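Local coordinates for receptor-like protein kinase ANXUR1 (Arabidopsis thaliana, PDB 6FIG) that acts as a plant receptor kinase in reproduction, its tandem malectin-like ectodomain probably sensing signals outside the cell, at residues L6-S11 / E23-F28; H74-Y79 / N154-I159; F189-G194 / W270-D275; V225-S230 / A253-P258. All coordinates share one frame; numbering follows the deposited sequence.

Interaction 1 of 4, residues L6-S11 / E23-F28; sequences LSCGTS and EPDTKF. With CA (calcium ion), chain I; EDO (1,2-ethanediol), chain J.
Leu6 meets four residues of 23-28, and its side chain can be followed outward atom by atom. CB faces CB of Asp25 at 3.9 Å. With chi1 at -50°, CG stands beside the backbone N and anti to the carbonyl carbon, which carries it to the side where Glu23 and Phe28 lie. Both methyls meet the Phe28 ring: CD1 packs against its CD2 at 3.7 Å, while Leu6 CD2 touches CE2 and also CG of Glu23, the latter 3.6 Å away. Leucine and glutamate extend in the same direction, with the Phe28 side chain set roughly perpendicular. At its tip, Glu23 OE2 accepts a hydrogen bond from a bound 1,2-ethanediol, probably a crystallisation additive.

The backbones are joined by Ser7 N to Glu23 O, 2.8 Å, with 155° at the hydrogen. A type II turn from Ser7 to Thr10 follows; Gly9 at its third position has positive phi, and Thr10 OG1 closes back on Ser7 O at 2.7 Å. Thr10 O packs on Pro24 CB, 3.3 Å away. Gly9 N also makes a long, weak bond to Asp25 OD1. The other oxygen, OD2, lies 3.4 Å from Cys8 CB and takes its stronger partners outside, Tyr64 and Arg56, so this buried carboxylate is probably stabilised as an anion. Ser7 OG and Cys8 O bind the calcium ion, with Pro51, Thr54 and Asn154 completing the site.

Strand 4-7 pairs parallel with strand 21-24 and antiparallel with strand 151-161, while Cys8 and Thr10 touch strand 54-58.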
# COMPACT_ATOMS: atom_id res chain seq x y z
N LEU A 6 -14.26 0.48 3.41
CA LEU A 6 -15.30 0.67 4.41
C LEU A 6 -16.08 -0.61 4.59
O LEU A 6 -16.64 -1.14 3.62
CB LEU A 6 -16.25 1.78 3.99
CG LEU A 6 -15.63 3.10 3.55
CD1 LEU A 6 -16.72 4.08 3.15
CD2 LEU A 6 -14.73 3.67 4.66
N SER A 7 -16.10 -1.14 5.81
CA SER A 7 -16.94 -2.29 6.10
C SER A 7 -18.21 -1.74 6.70
O SER A 7 -18.21 -1.22 7.82
CB SER A 7 -16.28 -3.28 7.05
OG SER A 7 -17.15 -4.41 7.21
N CYS A 8 -19.28 -1.79 5.92
CA CYS A 8 -20.52 -1.15 6.28
C CYS A 8 -21.17 -1.93 7.42
O CYS A 8 -21.16 -3.16 7.39
CB CYS A 8 -21.42 -1.07 5.07
SG CYS A 8 -20.55 -0.27 3.71
N GLY A 9 -21.65 -1.20 8.41
CA GLY A 9 -22.30 -1.79 9.57
C GLY A 9 -21.39 -2.15 10.73
O GLY A 9 -21.84 -2.76 11.70
N THR A 10 -20.11 -1.80 10.64
CA THR A 10 -19.16 -2.03 11.73
C THR A 10 -18.96 -0.75 12.52
O THR A 10 -19.26 0.35 12.04
CB THR A 10 -17.78 -2.52 11.22
OG1 THR A 10 -17.22 -1.57 10.30
CG2 THR A 10 -17.90 -3.87 10.53
N SER A 11 -18.47 -0.90 13.74
CA SER A 11 -18.13 0.22 14.60
C SER A 11 -16.67 0.17 15.08
O SER A 11 -16.26 1.02 15.86
CB SER A 11 -19.08 0.23 15.80
OG SER A 11 -18.99 -1.02 16.45
N GLU A 23 -12.36 -0.13 7.76
CA GLU A 23 -12.87 0.78 8.79
C GLU A 23 -14.37 0.95 8.67
O GLU A 23 -14.96 0.62 7.64
CB GLU A 23 -12.17 2.14 8.69
CG GLU A 23 -12.52 2.97 7.46
CD GLU A 23 -11.83 4.32 7.46
OE1 GLU A 23 -12.06 5.11 8.39
OE2 GLU A 23 -11.04 4.58 6.55
N PRO A 24 -15.02 1.45 9.74
CA PRO A 24 -16.45 1.72 9.64
C PRO A 24 -16.81 2.74 8.56
O PRO A 24 -16.02 3.65 8.26
CB PRO A 24 -16.79 2.30 11.01
CG PRO A 24 -15.78 1.71 11.93
CD PRO A 24 -14.52 1.70 11.11
N ASP A 25 -18.01 2.58 7.99
CA ASP A 25 -18.49 3.47 6.93
C ASP A 25 -19.12 4.75 7.44
O ASP A 25 -19.41 5.65 6.66
CB ASP A 25 -19.46 2.73 6.01
CG ASP A 25 -20.76 2.34 6.70
OD1 ASP A 25 -20.76 2.13 7.94
OD2 ASP A 25 -21.79 2.21 6.01
N THR A 26 -19.31 4.83 8.76
CA THR A 26 -20.15 5.83 9.41
C THR A 26 -19.91 7.29 9.00
O THR A 26 -20.85 7.97 8.57
CB THR A 26 -20.05 5.66 10.94
OG1 THR A 26 -20.55 4.35 11.27
CG2 THR A 26 -20.86 6.70 11.69
N LYS A 27 -18.66 7.73 9.06
CA LYS A 27 -18.26 9.10 8.72
C LYS A 27 -18.63 9.53 7.30
O LYS A 27 -18.74 10.73 7.03
CB LYS A 27 -16.75 9.28 8.89
CG LYS A 27 -16.26 9.26 10.33
CD LYS A 27 -14.77 9.61 10.43
CE LYS A 27 -13.90 8.71 9.56
NZ LYS A 27 -12.46 8.89 9.91
N PHE A 28 -18.78 8.57 6.39
CA PHE A 28 -19.02 8.89 5.00
C PHE A 28 -20.48 8.85 4.59
O PHE A 28 -20.79 9.25 3.49
CB PHE A 28 -18.19 7.96 4.12
CG PHE A 28 -16.74 8.05 4.44
CD1 PHE A 28 -15.99 9.12 3.98
CD2 PHE A 28 -16.14 7.11 5.27
CE1 PHE A 28 -14.65 9.23 4.31
CE2 PHE A 28 -14.79 7.21 5.60
CZ PHE A 28 -14.05 8.29 5.13
CA CA I . -19.63 -4.97 6.52
C1 EDO J . -8.46 1.63 6.23
O1 EDO J . -9.48 0.64 6.44
C2 EDO J . -8.78 2.28 4.90
O2 EDO J . -10.13 2.74 4.86

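Interaction 2 of 4, residues H74-Y79 / N154-I159; sequences HLLRLY and NGIEVI. With CA (calcium ion), chain I.
Glu157 OE1 is gripped by two donors from the facing strand. Arg77 NH1 forms a salt bridge at 3.0 Å, nearly straight at 169°, and Tyr79 OH donates a hydrogen bond of 2.7 Å. Both come from outside the carboxylate plane and from opposite faces of it, while the oxygen itself lies in the plane of the guanidinium and at the edge of the phenol ring. The Arg77 chain, extended from CG to NE (chi2 178°), carries the guanidinium out to this oxygen. Over one guanidinium face sits Ile159 CD1, 3.5 Å from NH1.

In a second shell, Lys20 bridges to Glu157 OE2, Glu125 holds Arg77 NE, and Trp22 meets the Tyr79 ring edge-to-face. The two acidic and two basic groups would probably offset one another. On the other face of the sheet, Leu76 CD1 lies 3.8 Å from Val158 CG2, and Leu78 CD2 touches Ile156 CG1.

The backbones beneath run antiparallel, at 173°. Leu75 and Arg77 each exchange two hydrogen bonds, with Ile159 and Glu157 respectively. Where 154-159 begins, Asn154 and Gly155 both face Tyr79 in a classic beta bulge, and Asn154 O binds the calcium ion at 2.4 Å: an antiparallel pair in a malectin-like domain, with a metal site at one end.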
# COMPACT_ATOMS: atom_id res chain seq x y z
N HIS A 74 -10.80 6.21 -10.62
CA HIS A 74 -10.96 5.39 -9.40
C HIS A 74 -11.50 4.03 -9.66
O HIS A 74 -12.37 3.85 -10.53
CB HIS A 74 -11.88 6.10 -8.41
CG HIS A 74 -11.30 7.36 -7.91
ND1 HIS A 74 -11.37 8.53 -8.63
CD2 HIS A 74 -10.55 7.63 -6.81
CE1 HIS A 74 -10.69 9.47 -7.99
NE2 HIS A 74 -10.18 8.94 -6.89
N LEU A 75 -11.00 3.06 -8.90
CA LEU A 75 -11.70 1.81 -8.73
C LEU A 75 -12.73 1.96 -7.62
O LEU A 75 -12.45 2.55 -6.57
CB LEU A 75 -10.77 0.68 -8.33
CG LEU A 75 -9.89 0.06 -9.36
CD1 LEU A 75 -8.99 -1.01 -8.76
CD2 LEU A 75 -10.67 -0.52 -10.54
N LEU A 76 -13.93 1.46 -7.88
CA LEU A 76 -14.99 1.39 -6.88
C LEU A 76 -15.38 -0.05 -6.78
O LEU A 76 -15.73 -0.67 -7.81
CB LEU A 76 -16.19 2.24 -7.29
CG LEU A 76 -17.47 2.05 -6.48
CD1 LEU A 76 -17.30 2.55 -5.05
CD2 LEU A 76 -18.63 2.80 -7.13
N ARG A 77 -15.36 -0.61 -5.58
CA ARG A 77 -15.86 -1.94 -5.34
C ARG A 77 -17.02 -1.93 -4.37
O ARG A 77 -16.96 -1.23 -3.36
CB ARG A 77 -14.79 -2.85 -4.76
CG ARG A 77 -13.65 -3.10 -5.71
CD ARG A 77 -12.58 -3.95 -5.09
NE ARG A 77 -11.46 -4.07 -6.01
CZ ARG A 77 -10.18 -4.04 -5.67
NH1 ARG A 77 -9.78 -3.89 -4.42
NH2 ARG A 77 -9.26 -4.11 -6.63
N LEU A 78 -18.01 -2.74 -4.67
CA LEU A 78 -19.19 -2.92 -3.83
C LEU A 78 -19.27 -4.40 -3.46
O LEU A 78 -19.28 -5.26 -4.35
CB LEU A 78 -20.44 -2.50 -4.58
CG LEU A 78 -20.42 -1.07 -5.13
CD1 LEU A 78 -21.67 -0.79 -5.91
CD2 LEU A 78 -20.26 -0.03 -4.02
N TYR A 79 -19.30 -4.68 -2.16
CA TYR A 79 -19.32 -6.04 -1.62
C TYR A 79 -20.71 -6.36 -1.10
O TYR A 79 -21.26 -5.59 -0.30
CB TYR A 79 -18.32 -6.18 -0.46
CG TYR A 79 -16.86 -6.06 -0.84
CD1 TYR A 79 -16.30 -4.86 -1.27
CD2 TYR A 79 -16.01 -7.17 -0.75
CE1 TYR A 79 -14.96 -4.77 -1.63
CE2 TYR A 79 -14.66 -7.09 -1.08
CZ TYR A 79 -14.14 -5.89 -1.51
OH TYR A 79 -12.80 -5.84 -1.84
N ASN A 154 -22.42 -4.40 2.14
CA ASN A 154 -21.52 -4.94 3.16
C ASN A 154 -20.17 -4.25 3.20
O ASN A 154 -19.56 -4.10 4.27
CB ASN A 154 -21.32 -6.43 2.96
CG ASN A 154 -22.63 -7.18 3.04
OD1 ASN A 154 -23.31 -7.34 2.03
ND2 ASN A 154 -22.99 -7.62 4.24
N GLY A 155 -19.70 -3.79 2.04
CA GLY A 155 -18.41 -3.14 1.94
C GLY A 155 -18.31 -2.23 0.74
O GLY A 155 -18.92 -2.49 -0.30
N ILE A 156 -17.54 -1.17 0.90
CA ILE A 156 -17.26 -0.23 -0.19
C ILE A 156 -15.76 0.06 -0.21
O ILE A 156 -15.21 0.40 0.81
CB ILE A 156 -18.04 1.10 -0.02
CG1 ILE A 156 -19.55 0.84 -0.03
CG2 ILE A 156 -17.68 2.08 -1.13
CD1 ILE A 156 -20.39 2.05 0.31
N GLU A 157 -15.12 -0.08 -1.38
CA GLU A 157 -13.76 0.44 -1.57
C GLU A 157 -13.72 1.48 -2.66
O GLU A 157 -14.39 1.33 -3.69
CB GLU A 157 -12.73 -0.62 -1.91
CG GLU A 157 -12.51 -1.71 -0.91
CD GLU A 157 -11.30 -2.54 -1.31
OE1 GLU A 157 -11.49 -3.53 -2.03
OE2 GLU A 157 -10.18 -2.13 -0.95
N VAL A 158 -12.98 2.55 -2.41
CA VAL A 158 -12.64 3.55 -3.40
C VAL A 158 -11.14 3.69 -3.42
O VAL A 158 -10.54 3.99 -2.41
CB VAL A 158 -13.32 4.89 -3.09
CG1 VAL A 158 -12.92 5.93 -4.14
CG2 VAL A 158 -14.82 4.71 -3.06
N ILE A 159 -10.54 3.47 -4.59
CA ILE A 159 -9.09 3.36 -4.75
C ILE A 159 -8.70 4.19 -5.97
O ILE A 159 -9.13 3.89 -7.08
CB ILE A 159 -8.69 1.89 -5.01
CG1 ILE A 159 -9.15 0.97 -3.85
CG2 ILE A 159 -7.19 1.76 -5.24
CD1 ILE A 159 -9.32 -0.47 -4.26
CA CA I . -19.63 -4.97 6.52

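Interaction 3 of 4, residues F189-G194 / W270-D275; sequences FRLNVG and WMFQID. With CA (calcium ion), chain H.
Strands 189-192 and 270-273 run roughly antiparallel, at 153°, with axes 10.4 Å apart at closest approach, and no hydrogen bond joins them. This is the face-to-face packing of two sheets, a beta sandwich as expected of a malectin-like domain, and side chains from both sheets fill the space between.

The Phe189 and Phe272 side chains pass one another head to tail. CD1 of Phe272 sits 3.6 Å above the centre of the Phe189 ring, with the ring planes inclined at 48°. At the edge of the Phe189 ring, CZ lies 3.5 Å from Gln273 O and CE2 touches Ile274 CG2. Leu191 meets Phe272 tip to tip, its CD1 reaching the ring edge at CZ, 3.8 Å away. Leu367 and Ile369 of strand 363-372 also touch Phe272.

Further along, segment 189-194 supplies metal ligands. Asn192 CG is anti to the backbone N (chi1 -176°), and OD1 binds the calcium ion at 2.3 Å; Val193 adds its carbonyl oxygen. Ile249, Thr252 and Asn365 complete the site. Whereas its carbonyl serves the metal, the Val193 side chain faces the opposing sheet. There Val193 CG1 touches the indole of Trp270 at CZ2, 3.9 Å away.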
# COMPACT_ATOMS: atom_id res chain seq x y z
N PHE A 189 -14.35 -9.96 -15.62
CA PHE A 189 -13.50 -11.12 -15.33
C PHE A 189 -12.06 -10.66 -15.35
O PHE A 189 -11.69 -9.75 -16.11
CB PHE A 189 -13.68 -12.23 -16.38
CG PHE A 189 -15.07 -12.76 -16.43
CD1 PHE A 189 -15.49 -13.71 -15.53
CD2 PHE A 189 -15.99 -12.23 -17.34
CE1 PHE A 189 -16.78 -14.14 -15.53
CE2 PHE A 189 -17.29 -12.66 -17.36
CZ PHE A 189 -17.70 -13.62 -16.46
N ARG A 190 -11.27 -11.30 -14.49
CA ARG A 190 -9.86 -10.99 -14.38
C ARG A 190 -9.14 -12.26 -14.04
O ARG A 190 -9.34 -12.82 -12.94
CB ARG A 190 -9.59 -9.96 -13.28
CG ARG A 190 -8.12 -9.65 -13.10
CD ARG A 190 -7.89 -8.45 -12.21
NE ARG A 190 -8.30 -7.18 -12.79
CZ ARG A 190 -9.30 -6.40 -12.36
NH1 ARG A 190 -10.10 -6.78 -11.38
NH2 ARG A 190 -9.48 -5.23 -12.94
N LEU A 191 -8.33 -12.76 -14.99
CA LEU A 191 -7.78 -14.10 -14.90
C LEU A 191 -6.27 -14.15 -15.02
O LEU A 191 -5.68 -13.47 -15.87
CB LEU A 191 -8.34 -15.01 -16.00
CG LEU A 191 -9.86 -15.07 -16.14
CD1 LEU A 191 -10.22 -15.98 -17.29
CD2 LEU A 191 -10.54 -15.52 -14.85
N ASN A 192 -5.66 -14.95 -14.15
CA ASN A 192 -4.29 -15.40 -14.35
C ASN A 192 -4.36 -16.68 -15.16
O ASN A 192 -4.66 -17.75 -14.63
CB ASN A 192 -3.61 -15.67 -13.00
CG ASN A 192 -2.16 -16.05 -13.15
OD1 ASN A 192 -1.60 -15.93 -14.25
ND2 ASN A 192 -1.54 -16.53 -12.07
N VAL A 193 -4.08 -16.55 -16.46
CA VAL A 193 -4.19 -17.69 -17.38
C VAL A 193 -3.02 -18.65 -17.15
O VAL A 193 -1.84 -18.27 -17.19
CB VAL A 193 -4.32 -17.21 -18.84
CG1 VAL A 193 -4.34 -18.40 -19.79
CG2 VAL A 193 -5.59 -16.40 -19.02
N GLY A 194 -3.37 -19.89 -16.86
CA GLY A 194 -2.40 -20.95 -16.61
C GLY A 194 -1.75 -20.93 -15.24
O GLY A 194 -0.86 -21.73 -14.99
N TRP A 270 -12.14 -20.20 -24.41
CA TRP A 270 -12.71 -19.70 -23.14
C TRP A 270 -14.09 -19.13 -23.43
O TRP A 270 -14.31 -18.53 -24.49
CB TRP A 270 -11.85 -18.59 -22.54
CG TRP A 270 -10.46 -18.95 -22.09
CD1 TRP A 270 -10.06 -19.26 -20.83
CD2 TRP A 270 -9.28 -19.02 -22.91
NE1 TRP A 270 -8.70 -19.50 -20.80
CE2 TRP A 270 -8.20 -19.37 -22.06
CE3 TRP A 270 -9.03 -18.83 -24.28
CZ2 TRP A 270 -6.90 -19.50 -22.52
CZ3 TRP A 270 -7.73 -18.94 -24.73
CH2 TRP A 270 -6.69 -19.29 -23.86
N MET A 271 -15.03 -19.29 -22.50
CA MET A 271 -16.36 -18.72 -22.64
C MET A 271 -16.78 -18.02 -21.35
O MET A 271 -16.53 -18.52 -20.25
CB MET A 271 -17.38 -19.80 -22.98
CG MET A 271 -18.72 -19.25 -23.49
SD MET A 271 -19.90 -20.53 -23.99
CE MET A 271 -18.85 -21.56 -25.01
N PHE A 272 -17.45 -16.88 -21.53
CA PHE A 272 -17.84 -15.99 -20.43
C PHE A 272 -19.29 -15.55 -20.59
O PHE A 272 -19.71 -15.20 -21.69
CB PHE A 272 -16.96 -14.75 -20.45
CG PHE A 272 -15.52 -15.08 -20.31
CD1 PHE A 272 -14.99 -15.32 -19.05
CD2 PHE A 272 -14.71 -15.23 -21.44
CE1 PHE A 272 -13.65 -15.66 -18.90
CE2 PHE A 272 -13.38 -15.59 -21.30
CZ PHE A 272 -12.85 -15.80 -20.03
N GLN A 273 -20.03 -15.60 -19.48
CA GLN A 273 -21.38 -15.08 -19.42
C GLN A 273 -21.33 -13.58 -19.11
O GLN A 273 -20.73 -13.18 -18.12
CB GLN A 273 -22.18 -15.82 -18.33
CG GLN A 273 -22.31 -17.31 -18.58
CD GLN A 273 -23.08 -17.65 -19.85
OE1 GLN A 273 -24.05 -16.97 -20.20
NE2 GLN A 273 -22.65 -18.70 -20.54
N ILE A 274 -21.92 -12.78 -19.99
CA ILE A 274 -21.94 -11.32 -19.84
C ILE A 274 -23.36 -10.76 -20.08
O ILE A 274 -24.32 -11.52 -20.18
CB ILE A 274 -20.85 -10.66 -20.72
CG1 ILE A 274 -20.89 -11.17 -22.17
CG2 ILE A 274 -19.45 -10.92 -20.14
CD1 ILE A 274 -22.14 -10.86 -22.96
N ASP A 275 -23.48 -9.43 -20.14
CA ASP A 275 -24.76 -8.77 -20.38
C ASP A 275 -24.83 -8.27 -21.82
O ASP A 275 -23.90 -7.65 -22.31
CB ASP A 275 -24.92 -7.57 -19.44
CG ASP A 275 -24.88 -7.97 -17.96
OD1 ASP A 275 -25.38 -9.07 -17.61
OD2 ASP A 275 -24.39 -7.14 -17.14
CA CA H . -0.48 -16.39 -16.22

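Interaction 4 of 4, residues V225-S230 / A253-P258; sequences VTLQAS and ARSQGP
Val225 and Ser255 belong to the close part of the contact, where the backbones are firmly paired. Val225 N reaches Ser255 O at 2.8 Å with 167° at the hydrogen, Ser255 N returns to Val225 O, and Leu227 N bonds Ala253 O at 2.8 Å. The return bond, from Ala253 N to Leu227 O, is longer at 3.1 Å. On this framework CD1 of Leu227 lies 3.6 Å from Ser255 OG and also touches CB of that serine. Between the two hydrogen-bonded pairs, Thr226 and Arg254 form the non-hydrogen-bonded pair, with Thr226 CA in a CA-H...O contact to Ala253 O. Their side chains are close as well: Thr226, although exposed, lays CG2 over one face of the guanidinium, 3.4 Å from NH1. The Arg254 chain bends at chi3 (-61°), turning the guanidinium aside so that the methyl meets its face, and the group is held from outside by a salt bridge from NE to Asp214 and a hydrogen bond from NH1 to Leu223 O.

The result is an antiparallel beta pair, the segment axes 142° apart, in which strand 252-255 lies between 225-228 and strand 363-372 of a malectin-like domain. Thr252, just before the segment, binds a calcium ion, and Ala253 packs against Asn365, another residue of that site.

The looser side is the end where the strands part. Gly257, with no side chain and in a backbone conformation that favours glycine, lets Val225 CG2 come within 3.7 Å of its CA. Val225 CG2 then only grazes the exposed ring of Pro258, at CD, 4.1 Å away.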
# COMPACT_ATOMS: atom_id res chain seq x y z
N VAL A 225 -1.94 -27.08 -22.10
CA VAL A 225 -0.78 -27.37 -21.26
C VAL A 225 -0.44 -26.06 -20.56
O VAL A 225 -0.22 -25.03 -21.22
CB VAL A 225 0.39 -27.85 -22.13
CG1 VAL A 225 1.72 -27.81 -21.38
CG2 VAL A 225 0.11 -29.27 -22.64
N THR A 226 -0.39 -26.09 -19.23
CA THR A 226 0.03 -24.91 -18.49
C THR A 226 1.55 -24.89 -18.39
O THR A 226 2.21 -25.94 -18.28
CB THR A 226 -0.66 -24.83 -17.12
OG1 THR A 226 -0.49 -26.05 -16.41
CG2 THR A 226 -2.15 -24.60 -17.29
N LEU A 227 2.11 -23.68 -18.47
CA LEU A 227 3.53 -23.44 -18.48
C LEU A 227 3.89 -22.51 -17.34
O LEU A 227 3.11 -21.62 -16.98
CB LEU A 227 3.95 -22.76 -19.80
CG LEU A 227 3.53 -23.44 -21.11
CD1 LEU A 227 3.76 -22.49 -22.28
CD2 LEU A 227 4.28 -24.74 -21.30
N GLN A 228 5.09 -22.68 -16.79
CA GLN A 228 5.61 -21.78 -15.78
C GLN A 228 7.04 -21.40 -16.11
O GLN A 228 7.86 -22.26 -16.53
CB GLN A 228 5.55 -22.44 -14.42
CG GLN A 228 5.77 -21.48 -13.27
CD GLN A 228 5.36 -22.08 -11.96
OE1 GLN A 228 5.78 -23.19 -11.62
NE2 GLN A 228 4.51 -21.38 -11.22
N ALA A 229 7.37 -20.13 -15.92
CA ALA A 229 8.71 -19.63 -16.17
C ALA A 229 9.65 -20.26 -15.16
O ALA A 229 9.23 -20.66 -14.08
CB ALA A 229 8.77 -18.13 -16.08
N SER A 230 10.92 -20.32 -15.54
CA SER A 230 11.94 -20.93 -14.70
C SER A 230 12.09 -20.12 -13.42
O SER A 230 11.68 -18.96 -13.35
CB SER A 230 13.28 -21.00 -15.44
OG SER A 230 13.74 -19.69 -15.72
N ALA A 253 1.45 -19.32 -18.14
CA ALA A 253 0.62 -19.25 -19.33
C ALA A 253 -0.11 -20.57 -19.55
O ALA A 253 0.27 -21.62 -19.03
CB ALA A 253 1.47 -18.90 -20.55
N ARG A 254 -1.17 -20.49 -20.34
CA ARG A 254 -1.81 -21.68 -20.89
C ARG A 254 -1.44 -21.69 -22.36
O ARG A 254 -1.49 -20.67 -23.03
CB ARG A 254 -3.32 -21.67 -20.70
CG ARG A 254 -4.00 -22.98 -21.06
CD ARG A 254 -5.48 -22.96 -20.75
NE ARG A 254 -5.72 -22.74 -19.32
CZ ARG A 254 -5.60 -23.67 -18.37
NH1 ARG A 254 -5.29 -24.93 -18.66
NH2 ARG A 254 -5.83 -23.36 -17.10
N SER A 255 -1.06 -22.87 -22.84
CA SER A 255 -0.74 -23.07 -24.25
C SER A 255 -1.49 -24.28 -24.75
O SER A 255 -2.12 -24.99 -23.98
CB SER A 255 0.76 -23.24 -24.42
OG SER A 255 1.20 -24.46 -23.87
N GLN A 256 -1.42 -24.53 -26.05
CA GLN A 256 -2.06 -25.73 -26.59
C GLN A 256 -1.23 -26.95 -26.33
O GLN A 256 -1.78 -27.99 -26.00
CB GLN A 256 -2.38 -25.57 -28.06
CG GLN A 256 -3.60 -24.71 -28.27
CD GLN A 256 -3.96 -24.60 -29.72
OE1 GLN A 256 -3.41 -23.76 -30.43
NE2 GLN A 256 -4.87 -25.46 -30.18
N GLY A 257 0.09 -26.83 -26.44
CA GLY A 257 1.01 -27.89 -26.00
C GLY A 257 2.02 -28.29 -27.07
O GLY A 257 2.14 -27.63 -28.10
N PRO A 258 2.77 -29.38 -26.82
CA PRO A 258 3.88 -29.79 -27.69
C PRO A 258 3.52 -30.53 -28.99
O PRO A 258 4.41 -30.69 -29.82
CB PRO A 258 4.70 -30.73 -26.78
CG PRO A 258 3.66 -31.36 -25.92
CD PRO A 258 2.65 -30.28 -25.65

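Interactions 2 and 3 are buried, whereas interactions 1 and 4 are partly exposed and lie on opposite sides of the chain's centre, 44 Å apart between centres. Interactions 1 and 2 share strand neighbours and one calcium ion: Leu6 N is 2.8 Å from Ile156 O, a probable hydrogen bond. Interaction 3 contributes ligands to the second calcium ion, and interaction 4 packs against interaction 3, with Val193 CG1 3.5 Å from Arg254 CB. Their chemistry differs accordingly. Interactions 2 and 4 are antiparallel backbone pairings, interaction 2 adding a buried charge cluster; interaction 1 combines a short parallel pairing with a turn, and interaction 3 is apolar packing between sheets.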